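Local structure of extracellular ligand-binding receptor (Sphaerobacter thermophilus, 4ZPJ) at residues A[171-176]-A[306-311]; A[225-230]-A[237-242]; A[264-269]-A[279-284]; A[345-350]-A[367-372]. The protein probably serves as the extracellular substrate-binding component of an ABC transporter, holding a ligand between two lobes, and binds zinc ions in the crystal. One frame throughout, in Å; residues are numbered along the deposited sequence.

Contact 1. Residues A[171-176]-A[306-311]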
loop_
_atom_site.group_PDB
_atom_site.type_symbol
_atom_site.label_atom_id
_atom_site.label_comp_id
_atom_site.label_asym_id
_atom_site.label_seq_id
_atom_site.Cartn_x
_atom_site.Cartn_y
_atom_site.Cartn_z
ATOM N N VAL A 171 7.960 2.576 -2.340
ATOM C CA VAL A 171 7.794 2.956 -0.923
ATOM C C VAL A 171 6.463 2.455 -0.360
ATOM O O VAL A 171 6.154 2.680 0.822
ATOM C CB VAL A 171 7.867 4.469 -0.692
ATOM C CG1 VAL A 171 9.220 5.028 -1.081
ATOM C CG2 VAL A 171 6.772 5.186 -1.449
ATOM N N SER A 172 5.642 1.826 -1.197
ATOM C CA SER A 172 4.357 1.297 -0.714
ATOM C C SER A 172 4.466 -0.184 -0.225
ATOM O O SER A 172 4.586 -0.493 0.985
ATOM C CB SER A 172 3.329 1.468 -1.826
ATOM O OG SER A 172 3.778 0.857 -3.020
ATOM N N PHE A 173 4.480 -1.107 -1.155
ATOM C CA PHE A 173 4.519 -2.504 -0.778
ATOM C C PHE A 173 4.658 -3.274 -2.059
ATOM O O PHE A 173 4.345 -2.748 -3.130
ATOM C CB PHE A 173 3.205 -2.949 -0.065
ATOM C CG PHE A 173 1.967 -2.441 -0.724
ATOM C CD1 PHE A 173 1.388 -3.140 -1.764
ATOM C CD2 PHE A 173 1.389 -1.252 -0.333
ATOM C CE1 PHE A 173 0.256 -2.673 -2.420
ATOM C CE2 PHE A 173 0.258 -0.758 -0.989
ATOM C CZ PHE A 173 -0.309 -1.475 -2.023
ATOM N N ALA A 174 5.199 -4.488 -1.975
ATOM C CA ALA A 174 4.833 -5.455 -3.023
ATOM C C ALA A 174 3.518 -6.097 -2.560
ATOM O O ALA A 174 3.358 -6.337 -1.350
ATOM C CB ALA A 174 5.922 -6.499 -3.175
ATOM N N ASN A 175 2.585 -6.361 -3.458
ATOM C CA ASN A 175 1.311 -6.983 -3.056
ATOM C C ASN A 175 1.506 -8.142 -2.110
ATOM O O ASN A 175 2.318 -9.020 -2.359
ATOM C CB ASN A 175 0.573 -7.547 -4.275
ATOM C CG ASN A 175 0.024 -6.468 -5.143
ATOM O OD1 ASN A 175 -0.428 -5.484 -4.647
ATOM N ND2 ASN A 175 0.162 -6.608 -6.412
ATOM N N GLY A 176 0.726 -8.145 -1.066
ATOM C CA GLY A 176 0.807 -9.128 -0.028
ATOM C C GLY A 176 1.691 -8.796 1.174
ATOM O O GLY A 176 1.659 -9.501 2.211
ATOM N N GLY A 306 -3.378 -7.408 9.017
ATOM C CA GLY A 306 -2.125 -6.723 8.804
ATOM C C GLY A 306 -2.348 -5.483 7.996
ATOM O O GLY A 306 -3.172 -5.463 7.075
ATOM N N THR A 307 -1.639 -4.428 8.333
ATOM C CA THR A 307 -1.696 -3.204 7.550
ATOM C C THR A 307 -0.413 -2.380 7.592
ATOM O O THR A 307 0.458 -2.551 8.466
ATOM C CB THR A 307 -2.874 -2.295 7.971
ATOM O OG1 THR A 307 -3.126 -1.274 6.953
ATOM C CG2 THR A 307 -2.622 -1.656 9.323
ATOM N N LEU A 308 -0.326 -1.478 6.639
ATOM C CA LEU A 308 0.806 -0.585 6.485
ATOM C C LEU A 308 0.716 0.562 7.519
ATOM O O LEU A 308 1.717 1.082 7.977
ATOM C CB LEU A 308 0.791 -0.056 5.058
ATOM C CG LEU A 308 2.039 0.121 4.212
ATOM C CD1 LEU A 308 2.897 -1.108 4.015
ATOM C CD2 LEU A 308 1.551 0.654 2.865
ATOM N N TYR A 309 -0.496 0.970 7.870
ATOM C CA TYR A 309 -0.676 2.199 8.648
ATOM C C TYR A 309 -2.089 2.297 9.146
ATOM O O TYR A 309 -3.013 1.916 8.440
ATOM C CB TYR A 309 -0.362 3.493 7.842
ATOM C CG TYR A 309 -0.459 4.738 8.742
ATOM C CD1 TYR A 309 0.395 4.920 9.806
ATOM C CD2 TYR A 309 -1.443 5.660 8.567
ATOM C CE1 TYR A 309 0.257 5.996 10.677
ATOM C CE2 TYR A 309 -1.589 6.735 9.419
ATOM C CZ TYR A 309 -0.759 6.897 10.475
ATOM O OH TYR A 309 -0.920 8.011 11.322
ATOM N N THR A 310 -2.238 2.838 10.355
ATOM C CA THR A 310 -3.516 3.297 10.870
ATOM C C THR A 310 -3.226 4.580 11.620
ATOM O O THR A 310 -2.221 4.655 12.309
ATOM C CB THR A 310 -4.116 2.285 11.875
ATOM O OG1 THR A 310 -5.214 2.852 12.560
ATOM C CG2 THR A 310 -3.033 1.785 12.940
ATOM N N ALA A 311 -4.144 5.557 11.488
ATOM C CA ALA A 311 -4.157 6.796 12.202
ATOM C C ALA A 311 -4.204 6.676 13.745
ATOM O O ALA A 311 -3.866 7.645 14.492
ATOM C CB ALA A 311 -5.292 7.637 11.668
#
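The Phe-173 ring meets Leu-308 at its edge. Ring atom CD2 of Phe-173 lies 3.7 Å from methyl CD2 of Leu-308, and that methyl sits near the ring plane. One face of the ring carries the hydroxyl of Ser-172, whose OG is 4.2 Å above the plane and shifted toward the rim. The backbone N of Asn-175 lies in plane at another part of the edge. The two side chains of Phe-173 and Leu-308 cross at about a right angle. CG of Phe-173 stands between its own backbone N and carbonyl carbon; with chi1 at 44° the ring lies across the leucine and offers it the CD2 edge.

Both methyls of Leu-308 also face the carbonyl O of Ser-172. CD1 of Leu-308 is 3.5 Å from O of Ser-172, and CD2 of Leu-308 is 3.7 Å from the same oxygen. No hydrogen bond crosses between the segments. The hydroxyl of Ser-172 bonds instead to the carbonyl of Asn-151. With an alanine at Leu-308, both methyls go, which would probably leave a gap beside the Phe-173 edge and the Ser-172 carbonyl.

Segment 171-176 lies in the loop between strand 168-170 and helix 180-188. Segment 306-311 runs off the end of strand 304-307. Their place near the centre of the chain is consistent with two of the lobe-connecting crossovers of this binding-protein family. Tyr-178 packs edge-to-face with Phe-173, while Leu-336 of helix 336-354 and Ile-394 of strand 390-401 touch Leu-308.

Contact 2. Residues A[225-230]-A[237-242]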
loop_
_atom_site.group_PDB
_atom_site.type_symbol
_atom_site.label_atom_id
_atom_site.label_comp_id
_atom_site.label_asym_id
_atom_site.label_seq_id
_atom_site.Cartn_x
_atom_site.Cartn_y
_atom_site.Cartn_z
ATOM N N ASP A 225 -8.246 -24.539 0.344
ATOM C CA ASP A 225 -8.889 -24.120 -0.934
ATOM C C ASP A 225 -8.684 -22.649 -1.175
ATOM O O ASP A 225 -8.423 -21.921 -0.234
ATOM C CB ASP A 225 -10.415 -24.401 -0.964
ATOM C CG ASP A 225 -10.978 -24.573 -2.421
ATOM O OD1 ASP A 225 -10.277 -24.158 -3.360
ATOM O OD2 ASP A 225 -12.095 -25.132 -2.645
ATOM N N GLU A 226 -8.782 -22.237 -2.444
ATOM C CA GLU A 226 -8.793 -20.830 -2.865
ATOM C C GLU A 226 -10.113 -20.594 -3.577
ATOM O O GLU A 226 -10.479 -21.347 -4.470
ATOM C CB GLU A 226 -7.660 -20.526 -3.853
ATOM C CG GLU A 226 -6.244 -20.900 -3.395
ATOM C CD GLU A 226 -5.132 -20.411 -4.349
ATOM O OE1 GLU A 226 -3.937 -20.705 -4.072
ATOM O OE2 GLU A 226 -5.419 -19.745 -5.383
ATOM N N VAL A 227 -10.825 -19.552 -3.169
ATOM C CA VAL A 227 -12.047 -19.149 -3.802
ATOM C C VAL A 227 -11.919 -17.711 -4.314
ATOM O O VAL A 227 -11.675 -16.725 -3.580
ATOM C CB VAL A 227 -13.256 -19.240 -2.851
ATOM C CG1 VAL A 227 -14.553 -18.877 -3.589
ATOM C CG2 VAL A 227 -13.384 -20.640 -2.265
ATOM N N VAL A 228 -12.164 -17.585 -5.585
ATOM C CA VAL A 228 -12.036 -16.341 -6.247
ATOM C C VAL A 228 -13.412 -15.856 -6.743
ATOM O O VAL A 228 -14.288 -16.662 -7.081
ATOM C CB VAL A 228 -10.989 -16.548 -7.319
ATOM C CG1 VAL A 228 -11.428 -16.002 -8.642
ATOM C CG2 VAL A 228 -9.660 -15.973 -6.813
ATOM N N ALA A 229 -13.606 -14.536 -6.733
ATOM C CA ALA A 229 -14.862 -13.915 -7.143
ATOM C C ALA A 229 -14.571 -12.806 -8.136
ATOM O O ALA A 229 -13.622 -12.085 -7.909
ATOM C CB ALA A 229 -15.561 -13.352 -5.922
ATOM N N PRO A 230 -15.359 -12.680 -9.249
ATOM C CA PRO A 230 -14.990 -11.616 -10.206
ATOM C C PRO A 230 -14.989 -10.233 -9.590
ATOM O O PRO A 230 -15.737 -9.958 -8.650
ATOM C CB PRO A 230 -16.087 -11.673 -11.273
ATOM C CG PRO A 230 -16.743 -13.015 -11.119
ATOM C CD PRO A 230 -16.561 -13.417 -9.670
ATOM N N GLY A 237 -23.128 -14.247 -1.729
ATOM C CA GLY A 237 -23.827 -15.544 -1.435
ATOM C C GLY A 237 -23.136 -16.808 -1.941
ATOM O O GLY A 237 -22.750 -17.664 -1.164
ATOM N N PRO A 238 -22.947 -16.922 -3.259
ATOM C CA PRO A 238 -22.422 -18.196 -3.757
ATOM C C PRO A 238 -21.003 -18.428 -3.289
ATOM O O PRO A 238 -20.675 -19.537 -2.893
ATOM C CB PRO A 238 -22.515 -18.049 -5.294
ATOM C CG PRO A 238 -23.573 -16.986 -5.503
ATOM C CD PRO A 238 -23.292 -16.015 -4.365
ATOM N N TYR A 239 -20.186 -17.380 -3.286
ATOM C CA TYR A 239 -18.773 -17.505 -2.889
ATOM C C TYR A 239 -18.665 -17.772 -1.402
ATOM O O TYR A 239 -17.806 -18.502 -0.994
ATOM C CB TYR A 239 -17.988 -16.274 -3.308
ATOM C CG TYR A 239 -18.197 -16.043 -4.774
ATOM C CD1 TYR A 239 -17.502 -16.801 -5.715
ATOM C CD2 TYR A 239 -19.165 -15.161 -5.227
ATOM C CE1 TYR A 239 -17.753 -16.655 -7.077
ATOM C CE2 TYR A 239 -19.429 -15.009 -6.594
ATOM C CZ TYR A 239 -18.717 -15.751 -7.514
ATOM O OH TYR A 239 -18.969 -15.611 -8.858
ATOM N N LEU A 240 -19.570 -17.185 -0.625
ATOM C CA LEU A 240 -19.694 -17.414 0.798
ATOM C C LEU A 240 -20.055 -18.846 1.094
ATOM O O LEU A 240 -19.458 -19.477 1.969
ATOM C CB LEU A 240 -20.751 -16.495 1.412
ATOM C CG LEU A 240 -20.406 -14.983 1.486
ATOM C CD1 LEU A 240 -21.442 -14.253 2.313
ATOM C CD2 LEU A 240 -19.037 -14.706 2.072
ATOM N N GLN A 241 -21.014 -19.367 0.351
ATOM C CA GLN A 241 -21.356 -20.770 0.484
ATOM C C GLN A 241 -20.112 -21.641 0.184
ATOM O O GLN A 241 -19.782 -22.516 0.971
ATOM C CB GLN A 241 -22.640 -21.120 -0.315
ATOM C CG GLN A 241 -23.908 -20.810 0.509
ATOM C CD GLN A 241 -25.252 -21.007 -0.211
ATOM O OE1 GLN A 241 -26.314 -20.718 0.359
ATOM N NE2 GLN A 241 -25.215 -21.520 -1.452
ATOM N N ARG A 242 -19.371 -21.353 -0.876
ATOM C CA ARG A 242 -18.186 -22.162 -1.169
ATOM C C ARG A 242 -17.160 -22.053 -0.068
ATOM O O ARG A 242 -16.522 -23.058 0.312
ATOM C CB ARG A 242 -17.559 -21.793 -2.510
ATOM C CG ARG A 242 -18.568 -21.838 -3.659
ATOM C CD ARG A 242 -17.949 -21.873 -5.054
ATOM N NE ARG A 242 -18.883 -21.334 -6.057
ATOM C CZ ARG A 242 -18.627 -21.182 -7.361
ATOM N NH1 ARG A 242 -19.573 -20.681 -8.164
ATOM N NH2 ARG A 242 -17.447 -21.532 -7.876
#
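Tyr-239 lays one face of its ring against Ala-229. CB of Ala-229 sits over the centre of that face of the Tyr-239 ring, 3.9 Å from the centroid and 8° off the normal. This is a CH-pi contact. Pro-230 meets the phenol end: its CD is 3.4 Å from OH of Tyr-239, and the two side chains cross at about a right angle. The carbonyl O of Val-228 approaches the ring obliquely, 3.5 Å from CE1 of Tyr-239. At the ring edge, CG1 of Val-227 is 4.2 Å from CD1 of Tyr-239. The same methyl of Val-227 lies 4.3 Å from CB of Arg-242, one turn further along the helix.

CG1 of Val-227 is anti to the backbone N (chi1 -177°), a setting that points it at the helix. The segment axes approach to 9.0 Å and run antiparallel, at 178°, so the helix lies lengthwise along the strand.

Strand 222-229 is an outer strand of the four-stranded parallel sheet, paired with strand 194-200 through backbone bonds. Helix 237-246 lies on one side of it. On the other, Val-228 packs on Met-209 of helix 203-218 and on Asp-201, which with His-206 binds a zinc ion. Leu-240 continues the helical layer onto helix 261-272.

Contact 3. Residues A[264-269]-A[279-284]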
loop_
_atom_site.group_PDB
_atom_site.type_symbol
_atom_site.label_atom_id
_atom_site.label_comp_id
_atom_site.label_asym_id
_atom_site.label_seq_id
_atom_site.Cartn_x
_atom_site.Cartn_y
_atom_site.Cartn_z
ATOM N N ILE A 264 -16.533 -3.800 0.844
ATOM C CA ILE A 264 -17.667 -3.406 1.662
ATOM C C ILE A 264 -18.784 -4.450 1.539
ATOM O O ILE A 264 -19.287 -4.949 2.593
ATOM C CB ILE A 264 -18.215 -2.022 1.274
ATOM C CG1 ILE A 264 -17.168 -0.933 1.499
ATOM C CG2 ILE A 264 -19.506 -1.703 2.056
ATOM C CD1 ILE A 264 -17.522 0.416 0.865
ATOM N N ARG A 265 -19.142 -4.796 0.291
ATOM C CA ARG A 265 -20.213 -5.808 0.063
ATOM C C ARG A 265 -19.806 -7.204 0.632
ATOM O O ARG A 265 -20.613 -7.901 1.249
ATOM C CB ARG A 265 -20.601 -5.886 -1.439
ATOM C CG ARG A 265 -21.416 -4.690 -1.945
ATOM C CD ARG A 265 -21.984 -4.971 -3.361
ATOM N NE ARG A 265 -20.851 -5.268 -4.256
ATOM C CZ ARG A 265 -20.084 -4.358 -4.886
ATOM N NH1 ARG A 265 -20.374 -3.051 -4.816
ATOM N NH2 ARG A 265 -19.040 -4.761 -5.623
ATOM N N PHE A 266 -18.544 -7.583 0.477
ATOM C CA PHE A 266 -18.126 -8.843 1.034
ATOM C C PHE A 266 -18.224 -8.876 2.582
ATOM O O PHE A 266 -18.834 -9.801 3.152
ATOM C CB PHE A 266 -16.706 -9.213 0.615
ATOM C CG PHE A 266 -16.195 -10.456 1.295
ATOM C CD1 PHE A 266 -16.516 -11.695 0.817
ATOM C CD2 PHE A 266 -15.439 -10.366 2.455
ATOM C CE1 PHE A 266 -16.066 -12.844 1.468
ATOM C CE2 PHE A 266 -14.991 -11.507 3.126
ATOM C CZ PHE A 266 -15.302 -12.752 2.628
ATOM N N LEU A 267 -17.623 -7.895 3.257
ATOM C CA LEU A 267 -17.618 -7.933 4.726
ATOM C C LEU A 267 -19.003 -7.869 5.268
ATOM O O LEU A 267 -19.358 -8.630 6.151
ATOM C CB LEU A 267 -16.783 -6.803 5.312
ATOM C CG LEU A 267 -15.316 -7.174 5.219
ATOM C CD1 LEU A 267 -14.429 -5.993 5.479
ATOM C CD2 LEU A 267 -15.021 -8.303 6.181
ATOM N N VAL A 268 -19.832 -7.018 4.693
ATOM C CA VAL A 268 -21.164 -6.838 5.227
ATOM C C VAL A 268 -21.931 -8.152 5.028
ATOM O O VAL A 268 -22.682 -8.566 5.910
ATOM C CB VAL A 268 -21.924 -5.636 4.547
ATOM C CG1 VAL A 268 -23.437 -5.769 4.689
ATOM C CG2 VAL A 268 -21.493 -4.277 5.115
ATOM N N GLN A 269 -21.750 -8.813 3.891
ATOM C CA GLN A 269 -22.541 -10.025 3.617
ATOM C C GLN A 269 -21.977 -11.213 4.384
ATOM O O GLN A 269 -22.697 -12.125 4.784
ATOM C CB GLN A 269 -22.648 -10.317 2.119
ATOM C CG GLN A 269 -23.350 -9.186 1.338
ATOM C CD GLN A 269 -23.388 -9.437 -0.170
ATOM O OE1 GLN A 269 -23.212 -10.557 -0.640
ATOM N NE2 GLN A 269 -23.599 -8.392 -0.926
ATOM N N ILE A 279 -17.127 -18.558 11.541
ATOM C CA ILE A 279 -15.845 -18.796 10.889
ATOM C C ILE A 279 -14.933 -17.562 10.990
ATOM O O ILE A 279 -15.215 -16.524 10.392
ATOM C CB ILE A 279 -16.073 -19.166 9.424
ATOM C CG1 ILE A 279 -16.805 -20.495 9.330
ATOM C CG2 ILE A 279 -14.774 -19.311 8.682
ATOM C CD1 ILE A 279 -17.486 -20.673 7.986
ATOM N N PRO A 280 -13.839 -17.676 11.752
ATOM C CA PRO A 280 -12.945 -16.515 11.880
ATOM C C PRO A 280 -12.445 -16.031 10.552
ATOM O O PRO A 280 -12.114 -16.818 9.681
ATOM C CB PRO A 280 -11.772 -17.044 12.739
ATOM C CG PRO A 280 -12.394 -18.192 13.529
ATOM C CD PRO A 280 -13.400 -18.815 12.586
ATOM N N LEU A 281 -12.360 -14.726 10.423
ATOM C CA LEU A 281 -11.985 -14.114 9.168
ATOM C C LEU A 281 -10.864 -13.129 9.426
ATOM O O LEU A 281 -10.953 -12.335 10.373
ATOM C CB LEU A 281 -13.186 -13.389 8.600
ATOM C CG LEU A 281 -12.922 -12.431 7.457
ATOM C CD1 LEU A 281 -12.436 -13.177 6.242
ATOM C CD2 LEU A 281 -14.202 -11.693 7.148
ATOM N N ILE A 282 -9.825 -13.170 8.575
ATOM C CA ILE A 282 -8.770 -12.199 8.603
ATOM C C ILE A 282 -8.907 -11.456 7.294
ATOM O O ILE A 282 -8.646 -12.011 6.208
ATOM C CB ILE A 282 -7.390 -12.849 8.710
ATOM C CG1 ILE A 282 -7.257 -13.538 10.063
ATOM C CG2 ILE A 282 -6.307 -11.818 8.464
ATOM C CD1 ILE A 282 -5.991 -14.313 10.254
ATOM N N PRO A 283 -9.384 -10.216 7.377
ATOM C CA PRO A 283 -9.434 -9.401 6.213
ATOM C C PRO A 283 -8.086 -8.882 5.892
ATOM O O PRO A 283 -7.235 -8.720 6.769
ATOM C CB PRO A 283 -10.288 -8.202 6.620
ATOM C CG PRO A 283 -10.720 -8.415 8.009
ATOM C CD PRO A 283 -9.838 -9.503 8.581
ATOM N N SER A 284 -7.901 -8.571 4.624
ATOM C CA SER A 284 -6.759 -7.775 4.237
ATOM C C SER A 284 -6.887 -6.394 4.864
ATOM O O SER A 284 -8.002 -5.830 4.958
ATOM C CB SER A 284 -6.706 -7.630 2.718
ATOM O OG SER A 284 -5.928 -6.518 2.349
#
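Leu-281 reaches from its strand to the helix carrying Phe-266 and Leu-267. Its CB points toward that helix. CG stands anti to the backbone N (chi1 167°), which extends the branch away from the strand. CG then divides, and methyl CD2 does most of the touching. CD2 of Leu-281 lies 3.6 Å from CD2 of Leu-267, where the two leucines meet methyl to methyl. The same CD2 of Leu-281 is 4.1 Å from CE2 of Phe-266, approaching the ring obliquely. The side chains of Phe-266 and Leu-281 slide past each other in opposite directions.

Each helix residue reaches the methyl in its own way. Phe-266 has CG anti to the backbone N (chi1 174°), and its CB points at the strand. Leu-267 starts off to the flank and then brings its tip inward.

Around this core, Phe-266 stacks on the ring of His-198, and Leu-281 also touches Val-253 of strand 252-256. Leu-267 rests on Ile-296. The contact packs helix 261-272 on strand 281-283 within the beta-alpha-beta unit that starts with strand 252-256.

All the touching atoms are carbon and all three residues are buried. No hydrogen bond joins the segments. Their hold on each other is therefore apolar packing, which depends on shape rather than on bond direction.

Contact 4. Residues A[345-350]-A[367-372]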
loop_
_atom_site.group_PDB
_atom_site.type_symbol
_atom_site.label_atom_id
_atom_site.label_comp_id
_atom_site.label_asym_id
_atom_site.label_seq_id
_atom_site.Cartn_x
_atom_site.Cartn_y
_atom_site.Cartn_z
ATOM N N GLY A 345 7.120 11.401 -0.232
ATOM C CA GLY A 345 7.578 12.763 -0.155
ATOM C C GLY A 345 8.713 12.945 0.814
ATOM O O GLY A 345 9.582 13.792 0.563
ATOM N N ARG A 346 8.694 12.149 1.895
ATOM C CA ARG A 346 9.737 12.205 2.919
ATOM C C ARG A 346 11.032 11.626 2.378
ATOM O O ARG A 346 12.102 12.158 2.586
ATOM C CB ARG A 346 9.379 11.386 4.169
ATOM C CG ARG A 346 8.726 12.097 5.307
ATOM C CD ARG A 346 9.495 13.295 5.882
ATOM N NE ARG A 346 10.685 12.978 6.653
ATOM C CZ ARG A 346 10.671 12.472 7.880
ATOM N NH1 ARG A 346 9.538 12.180 8.499
ATOM N NH2 ARG A 346 11.810 12.248 8.489
ATOM N N VAL A 347 10.924 10.514 1.680
ATOM C CA VAL A 347 12.071 9.946 0.999
ATOM C C VAL A 347 12.709 11.015 0.092
ATOM O O VAL A 347 13.926 11.203 0.104
ATOM C CB VAL A 347 11.637 8.757 0.136
ATOM C CG1 VAL A 347 12.693 8.421 -0.884
ATOM C CG2 VAL A 347 11.303 7.548 1.013
ATOM N N ILE A 348 11.881 11.732 -0.674
ATOM C CA ILE A 348 12.401 12.640 -1.670
ATOM C C ILE A 348 13.061 13.735 -0.923
ATOM O O ILE A 348 14.177 14.104 -1.227
ATOM C CB ILE A 348 11.280 13.204 -2.541
ATOM C CG1 ILE A 348 10.851 12.131 -3.528
ATOM C CG2 ILE A 348 11.752 14.420 -3.276
ATOM C CD1 ILE A 348 9.550 12.406 -4.187
ATOM N N ALA A 349 12.389 14.209 0.121
ATOM C CA ALA A 349 12.898 15.304 0.948
ATOM C C ALA A 349 14.205 14.955 1.645
ATOM O O ALA A 349 15.089 15.787 1.717
ATOM C CB ALA A 349 11.852 15.745 1.964
ATOM N N GLU A 350 14.330 13.730 2.139
ATOM C CA GLU A 350 15.543 13.310 2.811
ATOM C C GLU A 350 16.660 13.157 1.800
ATOM O O GLU A 350 17.807 13.524 2.077
ATOM C CB GLU A 350 15.335 11.981 3.533
ATOM C CG GLU A 350 14.286 12.078 4.608
ATOM C CD GLU A 350 14.829 12.489 5.977
ATOM O OE1 GLU A 350 15.947 12.089 6.345
ATOM O OE2 GLU A 350 14.117 13.194 6.708
ATOM N N GLU A 367 22.421 7.178 -4.802
ATOM C CA GLU A 367 23.090 6.724 -3.623
ATOM C C GLU A 367 22.382 7.337 -2.423
ATOM O O GLU A 367 22.213 6.652 -1.411
ATOM C CB GLU A 367 24.622 7.022 -3.606
ATOM C CG GLU A 367 25.412 6.570 -4.863
ATOM C CD GLU A 367 26.852 6.049 -4.629
ATOM O OE1 GLU A 367 26.983 4.919 -4.094
ATOM O OE2 GLU A 367 27.862 6.716 -5.039
ATOM N N ALA A 368 21.910 8.593 -2.520
ATOM C CA ALA A 368 21.188 9.188 -1.364
ATOM C C ALA A 368 19.803 8.483 -1.130
ATOM O O ALA A 368 19.447 8.124 0.011
ATOM C CB ALA A 368 21.052 10.712 -1.469
ATOM N N LEU A 369 19.065 8.230 -2.192
ATOM C CA LEU A 369 17.794 7.476 -2.059
ATOM C C LEU A 369 18.023 6.107 -1.438
ATOM O O LEU A 369 17.292 5.742 -0.513
ATOM C CB LEU A 369 17.104 7.297 -3.378
ATOM C CG LEU A 369 16.557 8.586 -3.916
ATOM C CD1 LEU A 369 16.435 8.486 -5.429
ATOM C CD2 LEU A 369 15.204 8.928 -3.290
ATOM N N LYS A 370 19.041 5.373 -1.900
ATOM C CA LYS A 370 19.326 4.066 -1.305
ATOM C C LYS A 370 19.546 4.119 0.225
ATOM O O LYS A 370 19.212 3.153 0.953
ATOM C CB LYS A 370 20.557 3.383 -1.928
ATOM C CG LYS A 370 20.324 2.796 -3.290
ATOM C CD LYS A 370 21.348 1.711 -3.666
ATOM C CE LYS A 370 20.798 0.371 -3.222
ATOM N NZ LYS A 370 21.860 -0.656 -3.136
ATOM N N ALA A 371 20.148 5.215 0.688
ATOM C CA ALA A 371 20.506 5.389 2.106
ATOM C C ALA A 371 19.416 6.049 2.951
ATOM O O ALA A 371 19.573 6.230 4.145
ATOM C CB ALA A 371 21.807 6.214 2.202
ATOM N N VAL A 372 18.278 6.384 2.377
ATOM C CA VAL A 372 17.284 7.087 3.157
ATOM C C VAL A 372 16.780 6.193 4.288
ATOM O O VAL A 372 16.416 5.033 4.045
ATOM C CB VAL A 372 16.111 7.563 2.282
ATOM C CG1 VAL A 372 14.914 7.938 3.128
ATOM C CG2 VAL A 372 16.548 8.768 1.478
#
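Val-347 and Val-372 bring the two backbones nearest, with their CA atoms 6.3 Å apart, where the chain following helix 362-371 comes up to helix 336-354. The bond from CA to CB of Val-372 is directed toward that helix. CG2 of Val-372 lies 3.8 Å from the carbonyl O of Val-347 and 4.0 Å from CB of Glu-350. CG1 of Val-372 rests 4.1 Å from CA of Val-347. A second close point is methyl to methyl: CG1 of Val-347 is 3.5 Å from CD2 of Leu-369, their side chains crossing at about a right angle.

Glu-350 gives only its aliphatic base to the contact. Its chain bends at chi2 (-89°), and the carboxylate takes a salt bridge from Arg-346 on the same helix. NH2 of Arg-346 is 3.1 Å from OE2 of Glu-350, which lies in the guanidinium plane but is met from above its own carboxylate plane. Arg-346 also makes a cation-pi contact with Phe-374.

Exchanging Val-372 for an aspartate would probably lose this methyl packing and leave a buried charge without a mate beside the Val-347 carbonyl.

Leu-369 also touches Ile-148 and Phe-169, in strands 147-149 and 168-170. Helix 336-354 packs here on helix 362-371 and the residue that follows it, in the helical layer against a mainly parallel sheet, as in the alpha/beta lobes of type I periplasmic binding proteins.

In the fold
Contacts 2 and 3 belong to one lobe and reach opposite outer strands of the same parallel sheet. They touch through Leu-240, which packs on Phe-266 and Gln-269. Contact 4 lies in the other lobe, its centre about 43 Å from that of contact 2. Contact 1 is nearest the middle of the chain and touches contact 4 through Val-171 and Val-347. Contacts 1, 3 and 4 are buried, whereas contact 2 is only partly buried, with Pro-230 and Arg-242 exposed. No hydrogen bond crosses any of them. Contact 3 is wholly hydrocarbon. Contacts 1, 2 and 4 each add a backbone carbonyl against carbon, contact 2 also a ring face, and contact 4 an ion pair at its margin.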